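Local structure of enhancer of mRNA-decapping protein 4 homolog (Drosophila melanogaster, 2VXG) at residues A[19-24]-A[54-59]; A[34-39]-A[73-78]; A[78-83]-A[125-130]. The protein takes part in mRNA degradation, probably in decapping, and is required for silencing a subset of endogenous miRNA targets, this chain being its all-helical C-terminal domain. All blocks are in the same frame, centred on the assembly; numbering follows the deposited sequence.

Interaction 1 (A[19-24]-A[54-59]); sequences AFHQAL and QKVLLS
Helix 16-25 and helix 54-66 meet through V56, whose two methyls divide the work. The contact is apolar helix-helix packing within the all-helical C-terminal domain of Ge-1. The helix segments run in roughly the same direction, at 34°, with axes 10.4 Å apart. V56 points at the other helix. Its CG1, anti to the backbone N (chi1 162°), enters the buried part of the contact. There V56 CG1 lies 3.7 Å from F20 CB and also touches CG and CD2 at the root of the phenyl ring. The two side chains cross at about a right angle. L24 closes the same apolar patch, with L24 CD1 4.0 Å from V56 CG1. One turn further on, S59 turns its hydroxyl toward L24. S59 OG is 3.6 Å from L24 CD1, and the other leucine methyl is almost as near. This is van der Waals contact and not a polar bond.

The other methyl of V56 faces the looser side. V56 CG2 sits 3.7 Å from H21 CD2, on an imidazole that is partly exposed. K55 is exposed as well. Its CG takes the crowded position between the backbone N and the carbonyl carbon (chi1 74°), and the chain passes obliquely by the histidine, with K55 CE 4.2 Å from H21 NE2. H21 NE2 is hydrogen-bonded to E53, just before the second segment. Any positive charge on H21 would probably be eased by that carboxylate, although K55 lies nearby.

No hydrogen bond joins the two segments, but L24 O accepts one from Q63 further along helix 54-66. Around the contact, A19 packs on helix 2-13, F20 rests on T35 and L36 of helix 29-38, and L57 turns to A82 and A85 of helix 73-85.

Interaction 2 (A[34-39]-A[73-78]); sequences FTLRHT and ELKQRY
L36 lays one methyl, CD2, over a face of the Y78 ring. This is a CH-pi contact, with L36 CD2 3.4 Å from the ring centroid and 23° off the ring normal. The methyl sits slightly toward the CD1-CE1 rim. The leucine and the tyrosine reach toward each other tip to tip. L36 CG is anti to the carbonyl carbon (chi1 -63°), which sends the branch out toward helix 73-85. The second methyl, L36 CD1, comes 4.0 Å from Y78 CG, near the root of the ring. At the base of L36, both methyls of L74 pack against CB, with L74 CD2 4.1 Å from L36 CB. L74 is partly exposed and marks the outer side of the contact. The aliphatic part of K75 brushes L36 CD1, while its amine turns to E33 in a salt bridge and to the carbonyl of N70 in a hydrogen bond.

The helix segments cross steeply, at 78°, with axes 10.6 Å apart. The contact thus joins the last turns of helix 29-38 to the first turns of helix 73-85 within an all-helical domain whose sequence family belongs to the TPR clan. L60 of helix 54-66 touches both L36 and Y78, and I64 of the same helix also packs on Y78.

Past the ring, the phenol reaches the loop after helix 29-38. T39 OG1 stands 3.6 Å from Y78 OH and is not bonded to it. The phenol hydroxyl is hydrogen-bonded to S41 OG, and the F45 ring meets the tyrosine ring.

Interaction 3 (A[78-83]-A[125-130]); sequences YLNEAL and RLLMKA
L127 stands at the centre of this contact and parts its two methyls between three residues of helix 73-85. L127 CD1 meets L83 CD2 at 3.3 Å, tighter than usual for two carbons. The two leucines slide past each other in opposite directions. Both have CG anti to the backbone N (chi1 177° for L83, -176° for L127). L127 CD1 also touches the amide of N80, at 3.6 Å from N80 OD1. The other methyl, L127 CD2, is 4.1 Å from L79 CD1, and these two side chains cross at about a right angle. One turn on from L127, the methyl of A130 lies 3.9 Å from L83 CD2, so both residues pack on L83.

The two helix segments run nearly parallel, at 13°, with axes 11.1 Å apart. No hydrogen bond links them. Helix 73-85 and helix 121-134 are not consecutive: helix 91-114 comes between them along the chain of this helical domain.

Neighbours hold these side chains in turn. N80 OD1 accepts a weak hydrogen bond from Q76, one turn earlier on the same helix. L83 packs on L101 of helix 91-114, and L79 on I64 of helix 54-66. Helix 121-134 is itself backed by helix 91-114: M128 points away from helix 73-85 and packs there on Y105, C108 and I112.

How the interactions relate
Interactions 1 and 2 cross along the chain: helices 16-25 and 29-38 come first, then their partners, 54-66 and 73-85. Interaction 3 follows in series and pairs helix 73-85 with helix 121-134. The centres of interactions 1 and 2 are about 13 Å apart, those of 2 and 3 about 14 Å. Interactions 1 and 3 are about 17 Å apart and lie on opposite sides of the chain's centre. A23 of interaction 1 also packs on T35 of interaction 2. Y78 belongs to the segments of both 2 and 3, but touches the partner segment only in interaction 2. Helix 73-85 thus lies between helix 29-38 and helix 121-134 in one continuous helical domain.

Interaction 1 (A[19-24]-A[54-59])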
loop_
_atom_site.group_PDB
_atom_site.type_symbol
_atom_site.label_atom_id
_atom_site.label_comp_id
_atom_site.label_asym_id
_atom_site.label_seq_id
_atom_site.Cartn_x
_atom_site.Cartn_y
_atom_site.Cartn_z
ATOM N N ALA A 19 -10.650 -9.712 -1.748
ATOM C CA ALA A 19 -10.299 -9.075 -3.017
ATOM C C ALA A 19 -8.813 -8.718 -2.989
ATOM O O ALA A 19 -8.080 -8.999 -3.944
ATOM C CB ALA A 19 -11.132 -7.862 -3.266
ATOM N N PHE A 20 -8.353 -8.178 -1.865
ATOM C CA PHE A 20 -6.952 -7.775 -1.759
ATOM C C PHE A 20 -6.020 -8.958 -1.644
ATOM O O PHE A 20 -4.914 -8.881 -2.165
ATOM C CB PHE A 20 -6.730 -6.762 -0.622
ATOM C CG PHE A 20 -6.986 -5.329 -1.036
ATOM C CD1 PHE A 20 -8.277 -4.888 -1.218
ATOM C CD2 PHE A 20 -5.923 -4.440 -1.284
ATOM C CE1 PHE A 20 -8.559 -3.582 -1.595
ATOM C CE2 PHE A 20 -6.180 -3.097 -1.667
ATOM C CZ PHE A 20 -7.512 -2.684 -1.832
ATOM N N HIS A 21 -6.446 -10.039 -0.996
ATOM C CA HIS A 21 -5.647 -11.278 -0.967
ATOM C C HIS A 21 -5.358 -11.701 -2.379
ATOM O O HIS A 21 -4.218 -11.992 -2.699
ATOM C CB HIS A 21 -6.358 -12.464 -0.247
ATOM C CG HIS A 21 -6.557 -12.281 1.228
ATOM N ND1 HIS A 21 -7.523 -12.975 1.938
ATOM C CD2 HIS A 21 -5.998 -11.417 2.109
ATOM C CE1 HIS A 21 -7.509 -12.580 3.203
ATOM N NE2 HIS A 21 -6.570 -11.652 3.341
ATOM N N GLN A 22 -6.391 -11.693 -3.230
ATOM C CA GLN A 22 -6.254 -12.139 -4.602
ATOM C C GLN A 22 -5.331 -11.201 -5.333
ATOM O O GLN A 22 -4.382 -11.652 -5.975
ATOM C CB GLN A 22 -7.613 -12.175 -5.322
ATOM C CG GLN A 22 -7.554 -12.573 -6.807
ATOM C CD GLN A 22 -7.026 -13.985 -7.081
ATOM O OE1 GLN A 22 -5.849 -14.160 -7.404
ATOM N NE2 GLN A 22 -7.897 -14.992 -6.971
ATOM N N ALA A 23 -5.572 -9.896 -5.191
ATOM C CA ALA A 23 -4.733 -8.945 -5.897
ATOM C C ALA A 23 -3.238 -9.083 -5.471
ATOM O O ALA A 23 -2.324 -9.101 -6.326
ATOM C CB ALA A 23 -5.241 -7.556 -5.672
ATOM N N LEU A 24 -3.004 -9.202 -4.165
ATOM C CA LEU A 24 -1.657 -9.213 -3.574
ATOM C C LEU A 24 -0.867 -10.524 -3.718
ATOM O O LEU A 24 0.394 -10.527 -3.725
ATOM C CB LEU A 24 -1.702 -8.800 -2.102
ATOM C CG LEU A 24 -2.086 -7.356 -1.794
ATOM C CD1 LEU A 24 -2.440 -7.133 -0.330
ATOM C CD2 LEU A 24 -0.992 -6.397 -2.281
ATOM N N GLN A 54 -4.575 -5.872 8.899
ATOM C CA GLN A 54 -3.190 -5.411 9.042
ATOM C C GLN A 54 -2.217 -6.101 8.081
ATOM O O GLN A 54 -1.320 -5.442 7.541
ATOM C CB GLN A 54 -2.682 -5.604 10.462
ATOM C CG GLN A 54 -3.392 -4.722 11.506
ATOM C CD GLN A 54 -2.924 -3.325 11.454
ATOM O OE1 GLN A 54 -1.744 -3.042 11.746
ATOM N NE2 GLN A 54 -3.843 -2.403 11.112
ATOM N N LYS A 55 -2.377 -7.416 7.894
ATOM C CA LYS A 55 -1.498 -8.150 6.993
ATOM C C LYS A 55 -1.617 -7.648 5.542
ATOM O O LYS A 55 -0.644 -7.642 4.822
ATOM C CB LYS A 55 -1.627 -9.673 7.136
ATOM C CG LYS A 55 -2.886 -10.369 6.570
ATOM C CD LYS A 55 -2.813 -11.908 6.717
ATOM C CE LYS A 55 -4.239 -12.516 6.682
ATOM N NZ LYS A 55 -4.351 -13.626 7.629
ATOM N N VAL A 56 -2.810 -7.211 5.159
ATOM C CA VAL A 56 -3.086 -6.665 3.834
ATOM C C VAL A 56 -2.454 -5.283 3.731
ATOM O O VAL A 56 -1.836 -4.954 2.741
ATOM C CB VAL A 56 -4.597 -6.587 3.546
ATOM C CG1 VAL A 56 -4.889 -5.629 2.391
ATOM C CG2 VAL A 56 -5.216 -8.020 3.299
ATOM N N LEU A 57 -2.591 -4.489 4.768
ATOM C CA LEU A 57 -1.988 -3.150 4.749
ATOM C C LEU A 57 -0.481 -3.221 4.559
ATOM O O LEU A 57 0.058 -2.473 3.732
ATOM C CB LEU A 57 -2.329 -2.383 6.034
ATOM C CG LEU A 57 -3.782 -1.975 6.225
ATOM C CD1 LEU A 57 -4.015 -1.517 7.616
ATOM C CD2 LEU A 57 -4.159 -0.897 5.234
ATOM N N LEU A 58 0.204 -4.100 5.311
ATOM C CA LEU A 58 1.695 -4.208 5.263
ATOM C C LEU A 58 2.202 -4.757 3.920
ATOM O O LEU A 58 3.237 -4.355 3.414
ATOM C CB LEU A 58 2.234 -5.050 6.403
ATOM C CG LEU A 58 2.152 -4.424 7.814
ATOM C CD1 LEU A 58 2.509 -5.379 8.971
ATOM C CD2 LEU A 58 2.935 -3.097 7.928
ATOM N N SER A 59 1.464 -5.694 3.353
ATOM C CA SER A 59 1.735 -6.213 1.988
ATOM C C SER A 59 1.538 -5.145 0.886
ATOM O O SER A 59 2.348 -5.030 -0.025
ATOM C CB SER A 59 0.823 -7.419 1.724
ATOM O OG SER A 59 0.986 -7.963 0.406
#

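Interaction 2 (A[34-39]-A[73-78])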
loop_
_atom_site.group_PDB
_atom_site.type_symbol
_atom_site.label_atom_id
_atom_site.label_comp_id
_atom_site.label_asym_id
_atom_site.label_seq_id
_atom_site.Cartn_x
_atom_site.Cartn_y
_atom_site.Cartn_z
ATOM N N PHE A 34 -5.348 -1.805 -10.416
ATOM C CA PHE A 34 -6.749 -2.085 -10.824
ATOM C C PHE A 34 -7.661 -2.218 -9.601
ATOM O O PHE A 34 -8.754 -1.630 -9.538
ATOM C CB PHE A 34 -6.779 -3.394 -11.679
ATOM C CG PHE A 34 -8.185 -3.986 -11.914
ATOM C CD1 PHE A 34 -8.946 -3.594 -13.013
ATOM C CD2 PHE A 34 -8.685 -4.957 -11.062
ATOM C CE1 PHE A 34 -10.197 -4.133 -13.252
ATOM C CE2 PHE A 34 -9.911 -5.506 -11.275
ATOM C CZ PHE A 34 -10.685 -5.104 -12.375
ATOM N N THR A 35 -7.217 -3.003 -8.624
ATOM C CA THR A 35 -7.983 -3.196 -7.398
ATOM C C THR A 35 -8.179 -1.842 -6.697
ATOM O O THR A 35 -9.297 -1.523 -6.330
ATOM C CB THR A 35 -7.314 -4.230 -6.461
ATOM O OG1 THR A 35 -7.039 -5.411 -7.216
ATOM C CG2 THR A 35 -8.172 -4.576 -5.249
ATOM N N LEU A 36 -7.105 -1.057 -6.539
ATOM C CA LEU A 36 -7.183 0.249 -5.812
ATOM C C LEU A 36 -8.119 1.210 -6.542
ATOM O O LEU A 36 -8.940 1.881 -5.936
ATOM C CB LEU A 36 -5.817 0.896 -5.664
ATOM C CG LEU A 36 -4.725 0.188 -4.861
ATOM C CD1 LEU A 36 -3.446 0.988 -4.973
ATOM C CD2 LEU A 36 -5.106 0.004 -3.445
ATOM N N ARG A 37 -8.004 1.204 -7.867
ATOM C CA ARG A 37 -8.918 1.913 -8.760
ATOM C C ARG A 37 -10.406 1.557 -8.576
ATOM O O ARG A 37 -11.238 2.430 -8.705
ATOM C CB ARG A 37 -8.397 1.732 -10.196
ATOM C CG ARG A 37 -9.272 2.128 -11.345
ATOM C CD ARG A 37 -8.724 1.470 -12.644
ATOM N NE ARG A 37 -7.267 1.566 -12.671
ATOM C CZ ARG A 37 -6.418 0.664 -13.178
ATOM N NH1 ARG A 37 -6.827 -0.453 -13.765
ATOM N NH2 ARG A 37 -5.113 0.907 -13.100
ATOM N N HIS A 38 -10.754 0.324 -8.202
ATOM C CA HIS A 38 -12.156 -0.058 -7.973
ATOM C C HIS A 38 -12.589 -0.170 -6.535
ATOM O O HIS A 38 -13.690 -0.631 -6.289
ATOM C CB HIS A 38 -12.465 -1.420 -8.603
ATOM C CG HIS A 38 -12.482 -1.384 -10.081
ATOM N ND1 HIS A 38 -11.339 -1.510 -10.837
ATOM C CD2 HIS A 38 -13.491 -1.155 -10.950
ATOM C CE1 HIS A 38 -11.652 -1.388 -12.112
ATOM N NE2 HIS A 38 -12.946 -1.171 -12.206
ATOM N N THR A 39 -11.749 0.144 -5.565
ATOM C CA THR A 39 -12.206 -0.058 -4.187
ATOM C C THR A 39 -12.548 1.294 -3.596
ATOM O O THR A 39 -12.003 2.310 -3.990
ATOM C CB THR A 39 -11.240 -0.928 -3.250
ATOM O OG1 THR A 39 -10.765 -0.182 -2.117
ATOM C CG2 THR A 39 -10.114 -1.549 -3.993
ATOM N N GLU A 73 -0.173 9.523 -7.585
ATOM C CA GLU A 73 -1.092 9.946 -6.516
ATOM C C GLU A 73 -1.940 8.791 -5.958
ATOM O O GLU A 73 -2.103 8.636 -4.741
ATOM C CB GLU A 73 -2.027 11.035 -7.028
ATOM C CG GLU A 73 -2.255 12.178 -6.018
ATOM C CD GLU A 73 -3.425 13.082 -6.376
ATOM O OE1 GLU A 73 -4.484 12.552 -6.787
ATOM O OE2 GLU A 73 -3.302 14.325 -6.241
ATOM N N LEU A 74 -2.498 7.976 -6.837
ATOM C CA LEU A 74 -3.306 6.870 -6.348
ATOM C C LEU A 74 -2.467 6.015 -5.369
ATOM O O LEU A 74 -2.845 5.834 -4.208
ATOM C CB LEU A 74 -3.900 6.065 -7.506
ATOM C CG LEU A 74 -4.553 4.750 -7.072
ATOM C CD1 LEU A 74 -5.646 5.010 -6.054
ATOM C CD2 LEU A 74 -5.027 3.927 -8.276
ATOM N N LYS A 75 -1.301 5.544 -5.822
ATOM C CA LYS A 75 -0.481 4.675 -5.003
ATOM C C LYS A 75 0.103 5.424 -3.782
ATOM O O LYS A 75 0.223 4.825 -2.702
ATOM C CB LYS A 75 0.613 3.968 -5.843
ATOM C CG LYS A 75 0.021 2.849 -6.757
ATOM C CD LYS A 75 1.076 2.032 -7.551
ATOM C CE LYS A 75 1.844 2.948 -8.541
ATOM N NZ LYS A 75 2.822 2.218 -9.417
ATOM N N GLN A 76 0.443 6.700 -3.953
ATOM C CA GLN A 76 0.972 7.491 -2.830
ATOM C C GLN A 76 -0.067 7.631 -1.764
ATOM O O GLN A 76 0.202 7.461 -0.597
ATOM C CB GLN A 76 1.394 8.899 -3.236
ATOM C CG GLN A 76 2.047 9.739 -2.073
ATOM C CD GLN A 76 3.168 8.997 -1.322
ATOM O OE1 GLN A 76 3.907 8.227 -1.917
ATOM N NE2 GLN A 76 3.292 9.239 0.002
ATOM N N ARG A 77 -1.275 7.972 -2.195
ATOM C CA ARG A 77 -2.369 8.172 -1.275
ATOM C C ARG A 77 -2.681 6.883 -0.518
ATOM O O ARG A 77 -2.906 6.920 0.697
ATOM C CB ARG A 77 -3.581 8.733 -2.032
ATOM C CG ARG A 77 -4.671 9.261 -1.157
ATOM C CD ARG A 77 -5.767 8.248 -0.907
ATOM N NE ARG A 77 -6.474 7.910 -2.148
ATOM C CZ ARG A 77 -7.767 7.655 -2.245
ATOM N NH1 ARG A 77 -8.560 7.720 -1.170
ATOM N NH2 ARG A 77 -8.274 7.349 -3.443
ATOM N N TYR A 78 -2.667 5.729 -1.208
ATOM C CA TYR A 78 -2.727 4.434 -0.497
ATOM C C TYR A 78 -1.558 4.149 0.410
ATOM O O TYR A 78 -1.755 3.555 1.460
ATOM C CB TYR A 78 -2.957 3.237 -1.436
ATOM C CG TYR A 78 -4.454 3.039 -1.654
ATOM C CD1 TYR A 78 -5.158 2.018 -1.002
ATOM C CD2 TYR A 78 -5.162 3.917 -2.459
ATOM C CE1 TYR A 78 -6.544 1.866 -1.193
ATOM C CE2 TYR A 78 -6.529 3.788 -2.649
ATOM C CZ TYR A 78 -7.216 2.764 -2.012
ATOM O OH TYR A 78 -8.592 2.637 -2.204
#

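Interaction 3 (A[78-83]-A[125-130])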
loop_
_atom_site.group_PDB
_atom_site.type_symbol
_atom_site.label_atom_id
_atom_site.label_comp_id
_atom_site.label_asym_id
_atom_site.label_seq_id
_atom_site.Cartn_x
_atom_site.Cartn_y
_atom_site.Cartn_z
ATOM N N TYR A 78 -2.667 5.729 -1.208
ATOM C CA TYR A 78 -2.727 4.434 -0.497
ATOM C C TYR A 78 -1.558 4.149 0.410
ATOM O O TYR A 78 -1.755 3.555 1.460
ATOM C CB TYR A 78 -2.957 3.237 -1.436
ATOM C CG TYR A 78 -4.454 3.039 -1.654
ATOM C CD1 TYR A 78 -5.158 2.018 -1.002
ATOM C CD2 TYR A 78 -5.162 3.917 -2.459
ATOM C CE1 TYR A 78 -6.544 1.866 -1.193
ATOM C CE2 TYR A 78 -6.529 3.788 -2.649
ATOM C CZ TYR A 78 -7.216 2.764 -2.012
ATOM O OH TYR A 78 -8.592 2.637 -2.204
ATOM N N LEU A 79 -0.344 4.543 0.016
ATOM C CA LEU A 79 0.807 4.391 0.915
ATOM C C LEU A 79 0.568 5.215 2.163
ATOM O O LEU A 79 0.803 4.735 3.260
ATOM C CB LEU A 79 2.102 4.893 0.290
ATOM C CG LEU A 79 2.769 4.013 -0.732
ATOM C CD1 LEU A 79 4.102 4.697 -1.075
ATOM C CD2 LEU A 79 2.896 2.583 -0.203
ATOM N N ASN A 80 0.141 6.455 1.958
ATOM C CA ASN A 80 -0.264 7.348 3.062
ATOM C C ASN A 80 -1.292 6.712 3.997
ATOM O O ASN A 80 -1.068 6.631 5.196
ATOM C CB ASN A 80 -0.838 8.662 2.529
ATOM C CG ASN A 80 0.235 9.601 1.922
ATOM O OD1 ASN A 80 1.432 9.405 2.112
ATOM N ND2 ASN A 80 -0.217 10.630 1.187
ATOM N N GLU A 81 -2.433 6.306 3.437
ATOM C CA GLU A 81 -3.528 5.736 4.238
ATOM C C GLU A 81 -3.157 4.430 4.870
ATOM O O GLU A 81 -3.462 4.220 6.028
ATOM C CB GLU A 81 -4.802 5.533 3.441
ATOM C CG GLU A 81 -5.405 6.785 2.900
ATOM C CD GLU A 81 -6.133 7.658 3.874
ATOM O OE1 GLU A 81 -6.304 7.337 5.083
ATOM O OE2 GLU A 81 -6.567 8.721 3.385
ATOM N N ALA A 82 -2.446 3.569 4.141
ATOM C CA ALA A 82 -2.056 2.296 4.720
ATOM C C ALA A 82 -1.134 2.494 5.908
ATOM O O ALA A 82 -1.297 1.843 6.947
ATOM C CB ALA A 82 -1.445 1.354 3.668
ATOM N N LEU A 83 -0.156 3.397 5.797
ATOM C CA LEU A 83 0.711 3.686 6.947
ATOM C C LEU A 83 -0.102 4.196 8.141
ATOM O O LEU A 83 0.104 3.770 9.284
ATOM C CB LEU A 83 1.793 4.730 6.568
ATOM C CG LEU A 83 2.785 5.267 7.608
ATOM C CD1 LEU A 83 3.821 4.193 7.940
ATOM C CD2 LEU A 83 3.526 6.510 7.089
ATOM N N ARG A 125 8.933 12.476 0.641
ATOM C CA ARG A 125 9.812 12.980 1.680
ATOM C C ARG A 125 9.067 13.143 3.015
ATOM O O ARG A 125 9.593 12.800 4.063
ATOM C CB ARG A 125 10.494 14.282 1.262
ATOM C CG ARG A 125 11.511 14.128 0.100
ATOM C CD ARG A 125 12.022 15.541 -0.281
ATOM N NE ARG A 125 12.941 16.035 0.734
ATOM C CZ ARG A 125 13.064 17.304 1.125
ATOM N NH1 ARG A 125 12.328 18.269 0.589
ATOM N NH2 ARG A 125 13.937 17.607 2.086
ATOM N N LEU A 126 7.822 13.587 2.952
ATOM C CA LEU A 126 7.028 13.714 4.151
ATOM C C LEU A 126 6.720 12.327 4.715
ATOM O O LEU A 126 6.703 12.133 5.937
ATOM C CB LEU A 126 5.689 14.416 3.836
ATOM C CG LEU A 126 4.765 14.570 5.048
ATOM C CD1 LEU A 126 5.412 15.482 6.052
ATOM C CD2 LEU A 126 3.415 15.101 4.586
ATOM N N LEU A 127 6.397 11.385 3.840
ATOM C CA LEU A 127 6.164 10.034 4.274
ATOM C C LEU A 127 7.357 9.442 5.038
ATOM O O LEU A 127 7.135 8.755 6.034
ATOM C CB LEU A 127 5.670 9.150 3.122
ATOM C CG LEU A 127 5.286 7.681 3.430
ATOM C CD1 LEU A 127 3.874 7.467 3.978
ATOM C CD2 LEU A 127 5.474 6.796 2.167
ATOM N N MET A 128 8.587 9.714 4.575
ATOM C CA MET A 128 9.820 9.245 5.194
ATOM C C MET A 128 9.991 9.812 6.620
ATOM O O MET A 128 10.376 9.094 7.544
ATOM C CB MET A 128 11.008 9.602 4.295
ATOM C CG MET A 128 11.049 8.831 2.987
ATOM S SD MET A 128 12.222 9.467 1.791
ATOM C CE MET A 128 11.218 10.332 0.603
ATOM N N LYS A 129 9.591 11.064 6.827
ATOM C CA LYS A 129 9.501 11.620 8.218
ATOM C C LYS A 129 8.467 10.917 9.107
ATOM O O LYS A 129 8.722 10.631 10.289
ATOM C CB LYS A 129 9.163 13.105 8.210
ATOM C CG LYS A 129 10.216 13.989 7.697
ATOM C CD LYS A 129 11.436 14.111 8.618
ATOM C CE LYS A 129 12.608 14.706 7.836
ATOM N NZ LYS A 129 13.725 15.128 8.710
ATOM N N ALA A 130 7.293 10.655 8.554
ATOM C CA ALA A 130 6.245 9.968 9.281
ATOM C C ALA A 130 6.689 8.572 9.693
ATOM O O ALA A 130 6.355 8.120 10.785
ATOM C CB ALA A 130 5.001 9.858 8.432
#